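Local coordinates for DNA repair protein PprA (Deinococcus deserti, PDB 6MC8), which is a radiation-induced DNA-binding protein that takes part in DNA damage repair and genome segregation and forms filaments, at residues L73-A76 / H77-G81; T285-L288 / D289-K293; T125-S128 / M129-P132. The protein carries 2 engineered substitutions. One frame throughout, in Å; residues are numbered along the deposited sequence.

Interaction 1 (L73-A76 / H77-G81); sequences LRLA and HDRWG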
ATOM      1  N   LEU A  73      12.285 -19.732 -13.272  1.00 23.30           N
ATOM      2  CA  LEU A  73      13.244 -18.643 -13.119  1.00 21.52           C
ATOM      3  C   LEU A  73      12.956 -17.820 -11.870  1.00 22.08           C
ATOM      4  O   LEU A  73      13.884 -17.370 -11.191  1.00 26.30           O
ATOM      5  CB  LEU A  73      13.221 -17.755 -14.359  1.00 21.94           C
ATOM      6  CG  LEU A  73      14.152 -16.545 -14.423  1.00 19.90           C
ATOM      7  CD1 LEU A  73      15.607 -16.952 -14.503  1.00 17.73           C
ATOM      8  CD2 LEU A  73      13.771 -15.661 -15.579  1.00 24.83           C
ATOM      9  N   ARG A  74      11.679 -17.616 -11.548  1.00 21.72           N
ATOM     10  CA  ARG A  74      11.332 -16.855 -10.354  1.00 18.37           C
ATOM     11  C   ARG A  74      11.594 -17.660  -9.089  1.00 23.56           C
ATOM     12  O   ARG A  74      11.945 -17.092  -8.050  1.00 28.62           O
ATOM     13  CB  ARG A  74       9.873 -16.410 -10.423  1.00 20.45           C
ATOM     14  CG  ARG A  74       9.610 -15.327 -11.448  1.00 22.84           C
ATOM     15  CD  ARG A  74       8.134 -15.041 -11.594  1.00 22.43           C
ATOM     16  NE  ARG A  74       7.887 -14.031 -12.612  1.00 27.27           N
ATOM     17  CZ  ARG A  74       6.685 -13.703 -13.068  1.00 30.94           C
ATOM     18  NH1 ARG A  74       5.609 -14.324 -12.616  1.00 32.63           N
ATOM     19  NH2 ARG A  74       6.566 -12.771 -14.000  1.00 29.08           N
ATOM     20  N   LEU A  75      11.438 -18.982  -9.154  1.00 16.48           N
ATOM     21  CA  LEU A  75      11.763 -19.814  -8.003  1.00 18.51           C
ATOM     22  C   LEU A  75      13.270 -19.902  -7.805  1.00 21.35           C
ATOM     23  O   LEU A  75      13.752 -19.988  -6.672  1.00 21.08           O
ATOM     24  CB  LEU A  75      11.144 -21.203  -8.165  1.00 16.59           C
ATOM     25  CG  LEU A  75      11.317 -22.169  -6.991  1.00 19.65           C
ATOM     26  CD1 LEU A  75      10.710 -21.584  -5.730  1.00 20.63           C
ATOM     27  CD2 LEU A  75      10.702 -23.513  -7.295  1.00 13.73           C
ATOM     28  N   ALA A  76      14.031 -19.857  -8.899  1.00 19.77           N
ATOM     29  CA  ALA A  76      15.482 -19.867  -8.787  1.00 17.46           C
ATOM     30  C   ALA A  76      16.007 -18.552  -8.227  1.00 21.45           C
ATOM     31  O   ALA A  76      16.990 -18.541  -7.482  1.00 21.70           O
ATOM     32  CB  ALA A  76      16.111 -20.169 -10.145  1.00 18.00           C
ATOM     33  N   HIS A  77      15.361 -17.433  -8.564  1.00 18.32           N
ATOM     34  CA  HIS A  77      15.801 -16.149  -8.029  1.00 23.66           C
ATOM     35  C   HIS A  77      15.402 -15.971  -6.572  1.00 21.90           C
ATOM     36  O   HIS A  77      16.020 -15.178  -5.854  1.00 25.44           O
ATOM     37  CB  HIS A  77      15.270 -14.992  -8.868  1.00 21.20           C
ATOM     38  CG  HIS A  77      16.089 -14.707 -10.082  1.00 22.82           C
ATOM     39  ND1 HIS A  77      17.346 -14.154 -10.003  1.00 21.51           N
ATOM     40  CD2 HIS A  77      15.831 -14.867 -11.399  1.00 23.77           C
ATOM     41  CE1 HIS A  77      17.834 -14.002 -11.218  1.00 20.21           C
ATOM     42  NE2 HIS A  77      16.933 -14.423 -12.084  1.00 22.95           N
ATOM     43  N   ASP A  78      14.379 -16.695  -6.114  1.00 19.94           N
ATOM     44  CA  ASP A  78      14.049 -16.684  -4.693  1.00 21.65           C
ATOM     45  C   ASP A  78      15.133 -17.370  -3.879  1.00 23.44           C
ATOM     46  O   ASP A  78      15.306 -17.086  -2.692  1.00 30.38           O
ATOM     47  CB  ASP A  78      12.706 -17.371  -4.451  1.00 19.06           C
ATOM     48  CG  ASP A  78      11.540 -16.575  -4.965  1.00 24.01           C
ATOM     49  OD1 ASP A  78      11.626 -15.335  -4.991  1.00 22.98           O
ATOM     50  OD2 ASP A  78      10.532 -17.191  -5.347  1.00 30.17           O
ATOM     51  N   ARG A  79      15.879 -18.268  -4.510  1.00 18.62           N
ATOM     52  CA  ARG A  79      16.855 -19.085  -3.820  1.00 20.13           C
ATOM     53  C   ARG A  79      18.285 -18.642  -4.081  1.00 21.48           C
ATOM     54  O   ARG A  79      19.139 -18.798  -3.205  1.00 21.97           O
ATOM     55  CB  ARG A  79      16.642 -20.538  -4.224  1.00 19.36           C
ATOM     56  CG  ARG A  79      15.315 -21.040  -3.725  1.00 18.78           C
ATOM     57  CD  ARG A  79      15.002 -22.400  -4.235  1.00 19.84           C
ATOM     58  NE  ARG A  79      13.782 -22.923  -3.641  1.00 18.69           N
ATOM     59  CZ  ARG A  79      13.289 -24.126  -3.896  1.00 18.52           C
ATOM     60  NH1 ARG A  79      13.916 -24.934  -4.733  1.00 14.21           N
ATOM     61  NH2 ARG A  79      12.175 -24.520  -3.306  1.00 20.60           N
ATOM     62  N   TRP A  80      18.553 -18.075  -5.257  1.00 17.05           N
ATOM     63  CA  TRP A  80      19.855 -17.473  -5.522  1.00 21.06           C
ATOM     64  C   TRP A  80      20.115 -16.275  -4.618  1.00 19.84           C
ATOM     65  O   TRP A  80      21.260 -16.040  -4.220  1.00 19.45           O
ATOM     66  CB  TRP A  80      19.935 -17.074  -6.991  1.00 18.64           C
ATOM     67  CG  TRP A  80      20.114 -18.230  -7.912  1.00 18.12           C
ATOM     68  CD1 TRP A  80      20.614 -19.452  -7.599  1.00 17.86           C
ATOM     69  CD2 TRP A  80      19.711 -18.301  -9.280  1.00 21.48           C
ATOM     70  NE1 TRP A  80      20.601 -20.265  -8.698  1.00 20.24           N
ATOM     71  CE2 TRP A  80      20.042 -19.584  -9.744  1.00 20.93           C
ATOM     72  CE3 TRP A  80      19.119 -17.396 -10.164  1.00 18.76           C
ATOM     73  CZ2 TRP A  80      19.804 -19.985 -11.053  1.00 18.46           C
ATOM     74  CZ3 TRP A  80      18.883 -17.797 -11.459  1.00 19.37           C
ATOM     75  CH2 TRP A  80      19.224 -19.079 -11.893  1.00 14.85           C
ATOM     76  N   GLY A  81      19.068 -15.529  -4.269  1.00 20.31           N
ATOM     77  CA  GLY A  81      19.152 -14.460  -3.295  1.00 22.08           C
ATOM     78  C   GLY A  81      19.984 -13.276  -3.733  1.00 22.95           C
ATOM     79  O   GLY A  81      20.799 -12.761  -2.966  1.00 24.56           O
TER
HETATM   80  O   HOH W   1      11.850 -14.297  -7.244  1.00 22.14           O

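Interaction 2 (T285-L288 / D289-K293); sequences TETL and DELQK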
ATOM      1  N   THR A 285      13.411 -21.423   6.706  1.00 30.45           N
ATOM      2  CA  THR A 285      14.680 -21.747   7.346  1.00 28.48           C
ATOM      3  C   THR A 285      15.057 -23.206   7.103  1.00 27.45           C
ATOM      4  O   THR A 285      16.210 -23.516   6.790  1.00 30.45           O
ATOM      5  CB  THR A 285      14.591 -21.437   8.842  1.00 33.36           C
ATOM      6  OG1 THR A 285      14.315 -20.044   9.022  1.00 41.24           O
ATOM      7  CG2 THR A 285      15.884 -21.774   9.550  1.00 28.71           C
ATOM      8  N   GLU A 286      14.084 -24.113   7.223  1.00 28.69           N
ATOM      9  CA  GLU A 286      14.326 -25.518   6.909  1.00 25.82           C
ATOM     10  C   GLU A 286      14.578 -25.727   5.422  1.00 25.71           C
ATOM     11  O   GLU A 286      15.343 -26.617   5.039  1.00 30.18           O
ATOM     12  CB  GLU A 286      13.148 -26.376   7.375  1.00 29.56           C
ATOM     13  CG  GLU A 286      13.116 -26.648   8.865  1.00 44.30           C
ATOM     14  CD  GLU A 286      14.177 -27.653   9.299  1.00 57.74           C
ATOM     15  OE1 GLU A 286      14.463 -28.591   8.528  1.00 53.63           O
ATOM     16  OE2 GLU A 286      14.729 -27.502  10.407  1.00 60.05           O
ATOM     17  N   THR A 287      13.939 -24.924   4.571  1.00 25.01           N
ATOM     18  CA  THR A 287      14.182 -25.033   3.138  1.00 22.73           C
ATOM     19  C   THR A 287      15.568 -24.509   2.783  1.00 29.40           C
ATOM     20  O   THR A 287      16.271 -25.109   1.965  1.00 31.45           O
ATOM     21  CB  THR A 287      13.095 -24.287   2.359  1.00 27.04           C
ATOM     22  OG1 THR A 287      11.812 -24.799   2.726  1.00 22.37           O
ATOM     23  CG2 THR A 287      13.266 -24.470   0.871  1.00 20.50           C
ATOM     24  N   LEU A 288      15.997 -23.419   3.427  1.00 24.05           N
ATOM     25  CA  LEU A 288      17.323 -22.870   3.161  1.00 24.68           C
ATOM     26  C   LEU A 288      18.426 -23.792   3.663  1.00 26.78           C
ATOM     27  O   LEU A 288      19.452 -23.957   2.995  1.00 27.67           O
ATOM     28  CB  LEU A 288      17.463 -21.484   3.791  1.00 22.08           C
ATOM     29  CG  LEU A 288      18.825 -20.813   3.610  1.00 20.59           C
ATOM     30  CD1 LEU A 288      19.126 -20.589   2.148  1.00 18.61           C
ATOM     31  CD2 LEU A 288      18.910 -19.522   4.378  1.00 26.39           C
ATOM     32  N   ASP A 289      18.231 -24.405   4.832  1.00 31.89           N
ATOM     33  CA  ASP A 289      19.255 -25.284   5.386  1.00 28.16           C
ATOM     34  C   ASP A 289      19.393 -26.554   4.560  1.00 26.41           C
ATOM     35  O   ASP A 289      20.500 -27.067   4.376  1.00 31.23           O
ATOM     36  CB  ASP A 289      18.941 -25.626   6.843  1.00 27.99           C
ATOM     37  CG  ASP A 289      19.131 -24.448   7.773  1.00 37.14           C
ATOM     38  OD1 ASP A 289      19.910 -23.540   7.433  1.00 34.45           O
ATOM     39  OD2 ASP A 289      18.516 -24.442   8.857  1.00 36.67           O
ATOM     40  N   GLU A 290      18.281 -27.062   4.032  1.00 25.91           N
ATOM     41  CA  GLU A 290      18.347 -28.284   3.242  1.00 32.08           C
ATOM     42  C   GLU A 290      18.911 -28.026   1.849  1.00 26.97           C
ATOM     43  O   GLU A 290      19.687 -28.837   1.333  1.00 29.71           O
ATOM     44  CB  GLU A 290      16.968 -28.944   3.170  1.00 24.63           C
ATOM     45  CG  GLU A 290      16.928 -30.192   2.301  1.00 32.23           C
ATOM     46  CD  GLU A 290      17.879 -31.288   2.769  1.00 46.06           C
ATOM     47  OE1 GLU A 290      18.088 -31.447   3.990  1.00 48.66           O
ATOM     48  OE2 GLU A 290      18.454 -31.971   1.899  1.00 44.80           O
ATOM     49  N   LEU A 291      18.554 -26.893   1.237  1.00 22.01           N
ATOM     50  CA  LEU A 291      19.061 -26.572  -0.094  1.00 21.08           C
ATOM     51  C   LEU A 291      20.558 -26.305  -0.081  1.00 28.95           C
ATOM     52  O   LEU A 291      21.258 -26.621  -1.047  1.00 27.34           O
ATOM     53  CB  LEU A 291      18.318 -25.372  -0.666  1.00 21.02           C
ATOM     54  CG  LEU A 291      16.908 -25.613  -1.183  1.00 22.63           C
ATOM     55  CD1 LEU A 291      16.256 -24.283  -1.390  1.00 19.69           C
ATOM     56  CD2 LEU A 291      16.950 -26.384  -2.478  1.00 20.39           C
ATOM     57  N   GLN A 292      21.069 -25.741   1.009  1.00 28.37           N
ATOM     58  CA  GLN A 292      22.504 -25.513   1.108  1.00 25.57           C
ATOM     59  C   GLN A 292      23.252 -26.799   1.439  1.00 25.16           C
ATOM     60  O   GLN A 292      24.391 -26.984   1.001  1.00 25.07           O
ATOM     61  CB  GLN A 292      22.790 -24.423   2.137  1.00 18.24           C
ATOM     62  CG  GLN A 292      22.453 -23.035   1.638  1.00 21.46           C
ATOM     63  CD  GLN A 292      22.681 -21.956   2.672  1.00 20.03           C
ATOM     64  OE1 GLN A 292      22.876 -22.234   3.850  1.00 24.63           O
ATOM     65  NE2 GLN A 292      22.702 -20.717   2.223  1.00 17.85           N
ATOM     66  N   LYS A 293      22.635 -27.699   2.206  1.00 26.28           N
ATOM     67  CA  LYS A 293      23.284 -28.976   2.477  1.00 28.34           C
ATOM     68  C   LYS A 293      23.211 -29.902   1.272  1.00 31.73           C
ATOM     69  O   LYS A 293      24.132 -30.689   1.036  1.00 36.95           O
ATOM     70  CB  LYS A 293      22.680 -29.642   3.714  1.00 25.52           C
ATOM     71  CG  LYS A 293      23.103 -28.993   5.016  1.00 32.41           C
ATOM     72  CD  LYS A 293      22.711 -29.813   6.231  1.00 36.47           C
ATOM     73  CE  LYS A 293      21.237 -29.700   6.543  1.00 40.55           C
ATOM     74  NZ  LYS A 293      20.890 -30.413   7.799  1.00 49.98           N
TER

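Interaction 3 (T125-S128 / M129-P132); sequences TYAS and MQAP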
ATOM      1  N   THR A 125      25.353 -10.280 -15.598  1.00 22.27           N
ATOM      2  CA  THR A 125      24.224  -9.421 -15.940  1.00 25.50           C
ATOM      3  C   THR A 125      23.349  -9.169 -14.717  1.00 23.39           C
ATOM      4  O   THR A 125      22.892  -8.047 -14.479  1.00 26.11           O
ATOM      5  CB  THR A 125      23.421 -10.064 -17.078  1.00 26.38           C
ATOM      6  OG1 THR A 125      24.259 -10.219 -18.227  1.00 17.37           O
ATOM      7  CG2 THR A 125      22.213  -9.233 -17.453  1.00 19.85           C
ATOM      8  N   TYR A 126      23.133 -10.209 -13.913  1.00 23.06           N
ATOM      9  CA  TYR A 126      22.363 -10.075 -12.683  1.00 22.90           C
ATOM     10  C   TYR A 126      23.146  -9.334 -11.606  1.00 28.41           C
ATOM     11  O   TYR A 126      22.550  -8.702 -10.727  1.00 32.32           O
ATOM     12  CB  TYR A 126      21.952 -11.463 -12.197  1.00 26.92           C
ATOM     13  CG  TYR A 126      20.830 -12.087 -12.988  1.00 23.60           C
ATOM     14  CD1 TYR A 126      19.844 -11.302 -13.566  1.00 20.26           C
ATOM     15  CD2 TYR A 126      20.805 -13.454 -13.227  1.00 24.65           C
ATOM     16  CE1 TYR A 126      18.829 -11.865 -14.299  1.00 22.57           C
ATOM     17  CE2 TYR A 126      19.798 -14.025 -13.975  1.00 25.86           C
ATOM     18  CZ  TYR A 126      18.813 -13.227 -14.504  1.00 25.38           C
ATOM     19  OH  TYR A 126      17.806 -13.788 -15.244  1.00 22.38           O
ATOM     20  N   ALA A 127      24.479  -9.399 -11.653  1.00 24.57           N
ATOM     21  CA  ALA A 127      25.286  -8.750 -10.626  1.00 31.30           C
ATOM     22  C   ALA A 127      25.317  -7.240 -10.814  1.00 34.97           C
ATOM     23  O   ALA A 127      25.437  -6.488  -9.842  1.00 31.15           O
ATOM     24  CB  ALA A 127      26.705  -9.315 -10.624  1.00 26.03           C
ATOM     25  N   SER A 128      25.188  -6.773 -12.059  1.00 29.99           N
ATOM     26  CA  SER A 128      25.149  -5.341 -12.328  1.00 30.12           C
ATOM     27  C   SER A 128      23.833  -4.699 -11.905  1.00 31.14           C
ATOM     28  O   SER A 128      23.736  -3.469 -11.902  1.00 36.95           O
ATOM     29  CB  SER A 128      25.406  -5.077 -13.811  1.00 21.47           C
ATOM     30  OG  SER A 128      24.348  -5.554 -14.612  1.00 30.83           O
ATOM     31  N   MET A 129      22.830  -5.497 -11.549  1.00 25.40           N
ATOM     32  CA  MET A 129      21.560  -5.016 -11.041  1.00 26.81           C
ATOM     33  C   MET A 129      21.532  -4.933  -9.522  1.00 30.13           C
ATOM     34  O   MET A 129      20.565  -4.411  -8.962  1.00 35.08           O
ATOM     35  CB  MET A 129      20.440  -5.947 -11.510  1.00 26.69           C
ATOM     36  CG  MET A 129      20.365  -6.138 -13.006  1.00 23.66           C
ATOM     37  SD  MET A 129      19.138  -7.366 -13.456  1.00 26.31           S
ATOM     38  CE  MET A 129      19.479  -7.532 -15.194  1.00 24.48           C
ATOM     39  N   GLN A 130      22.515  -5.514  -8.857  1.00 32.34           N
ATOM     40  CA  GLN A 130      22.501  -5.608  -7.381  1.00 32.31           C
ATOM     41  C   GLN A 130      23.038  -4.362  -6.685  1.00 36.75           C
ATOM     42  O   GLN A 130      23.747  -3.613  -7.283  1.00 38.76           O
ATOM     43  CB  GLN A 130      23.389  -6.743  -6.897  1.00 33.64           C
ATOM     44  CG  GLN A 130      23.133  -8.104  -7.494  1.00 32.15           C
ATOM     45  CD  GLN A 130      24.067  -9.130  -6.907  1.00 37.89           C
ATOM     46  OE1 GLN A 130      23.663 -10.056  -6.248  1.00 33.43           O
ATOM     47  NE2 GLN A 130      25.348  -8.965  -7.120  1.00 34.62           N
ATOM     48  N   ALA A 131      22.685  -4.210  -5.420  1.00 35.31           N
ATOM     49  CA  ALA A 131      23.196  -3.168  -4.530  1.00 38.50           C
ATOM     50  C   ALA A 131      23.489  -3.781  -3.167  1.00 42.10           C
ATOM     51  O   ALA A 131      22.623  -3.799  -2.282  1.00 40.35           O
ATOM     52  CB  ALA A 131      22.211  -2.008  -4.402  1.00 39.53           C
ATOM     53  N   PRO A 132      24.698  -4.300  -2.963  1.00 44.62           N
ATOM     54  CA  PRO A 132      25.063  -4.812  -1.639  1.00 40.57           C
ATOM     55  C   PRO A 132      25.356  -3.685  -0.663  1.00 43.45           C
ATOM     56  O   PRO A 132      25.738  -2.579  -1.050  1.00 47.94           O
ATOM     57  CB  PRO A 132      26.325  -5.637  -1.913  1.00 39.75           C
ATOM     58  CG  PRO A 132      26.295  -5.917  -3.364  1.00 44.65           C
ATOM     59  CD  PRO A 132      25.681  -4.704  -3.978  1.00 44.65           C
TER

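Interaction 1 (L73-A76 / H77-G81)
W80 turns back along the helix toward A76 because its CG lies anti to the carbonyl carbon (chi1 -74°). This lays the indole against the alanine. The methyl group A76 CB sits over the six-membered ring of W80, 3.7 Å from its centroid and 9° off the normal, a clear CH-pi contact. A76 O also lies over a face of the indole, offset toward its rim. The same first torsion at H77 sets its imidazole beside L73. There the two side chains run alongside each other, and L73 CD1 meets H77 NE2 at 3.7 Å. All this belongs to the last turns of helix 62-80, and G81, with positive phi, leaves the helix. A76 O takes two backbone donors: W80 N at 2.8 Å, nearly along the C=O axis, and R79 N at 3.2 Å, from above the carbonyl plane. L75 CD1 lies over one face of the R79 guanidinium, whose NH1 bonds to A46 O. D78 OD2 is close to R74 O, 3.1 Å, but both are acceptors. A water donates to R74 O and to D78 OD1 and probably eases the crowding of these acceptors, while R265 forms a salt bridge with D78 OD2.

Interaction 2 (T285-L288 / D289-K293)
L288 and Q292 cross at an angle, one turn apart on helix 274-304. The methyl carbon L288 CD1 touches the amide end of Q292, 3.6 Å from NE2. The glutamine chain is extended beyond CG, and this carries its amide past the leucine to outside partners: OE1 accepts from R196 and NE2 donates to V259 O. With an alanine in place of Q292, V259 O would probably lose its donor, R196 one of its acceptors, and L288 CD1 the amide that lies against it. T287 and L291 lie side by side and point the same way. Their contact is apolar, T287 CG2 to L291 CD1 at 3.8 Å, while T287 OG1 bonds back to E283 O. T285 and D289 also run alongside each other, with T285 CG2 3.8 Å from D289 OD2. Under these pairs the backbone is regular, for example L291 N to T287 O at 3.0 Å. D289 OD2 stands 3.2 Å from T285 O, both of them acceptors, so no bond forms. The salt bridge from D289 OD1 to R196 probably offsets this. R196 thus ties D289 and Q292 to the loop that follows strand 189-195, and its positive charge is likely to favour an ionised D289.

Interaction 3 (T125-S128 / M129-P132)
A type I beta turn from A127 to Q130 carries the chain off helix 119-127, closed by Q130 N to A127 O at 3.2 Å. M129 N adds a weak bond to Y126 O. M129 then folds its side chain back along the helix. Its CG is anti to the carbonyl carbon (chi1 -56°) and the chain beyond is extended, which runs the thioether alongside T125 and Y126. M129 SD comes to the edge of the Y126 ring, near its plane, 4.0 Å from CD1. M129 SD is 5.3 Å from the centroid of the Y126 ring, a Met-aromatic contact made at the edge and not over the face. The terminal methyl M129 CE reaches T125 CG2 at 3.9 Å, the two side chains pointing the same way. S128 turns its hydroxyl back to donate to T125 O, 2.9 Å from OG. Q130 adds the aliphatic part of its side chain, with CG 3.3 Å from Y126 O. R112 and V107 of the neighbouring strands also touch M129. The turn probably rests on two kinds of contact: backbone and hydroxyl bonds, one of them weak, and a mainly dispersive contact of the M129 sulfur and methyl.

Overall arrangement
Interaction 1 lies nearest the centre of the chain and touches both of the others. Its centre is 14 Å from each. Toward interaction 3, the H77 and Y126 rings meet edge-to-face, with H77 NE2 3.3 Å from Y126 CZ. This joins the end of helix 62-80 to the end of helix 119-127. Toward interaction 2, R79 NE packs on L291 CD1 at 3.6 Å. Interactions 1 and 2 also share the segment leading into strand 261-267: W80 and R79 bond to S260, and Q292 bonds to V259. Interactions 2 and 3 do not touch. Their centres are 24 Å apart, on opposite sides of the chain's centre, and helix 62-80 connects them.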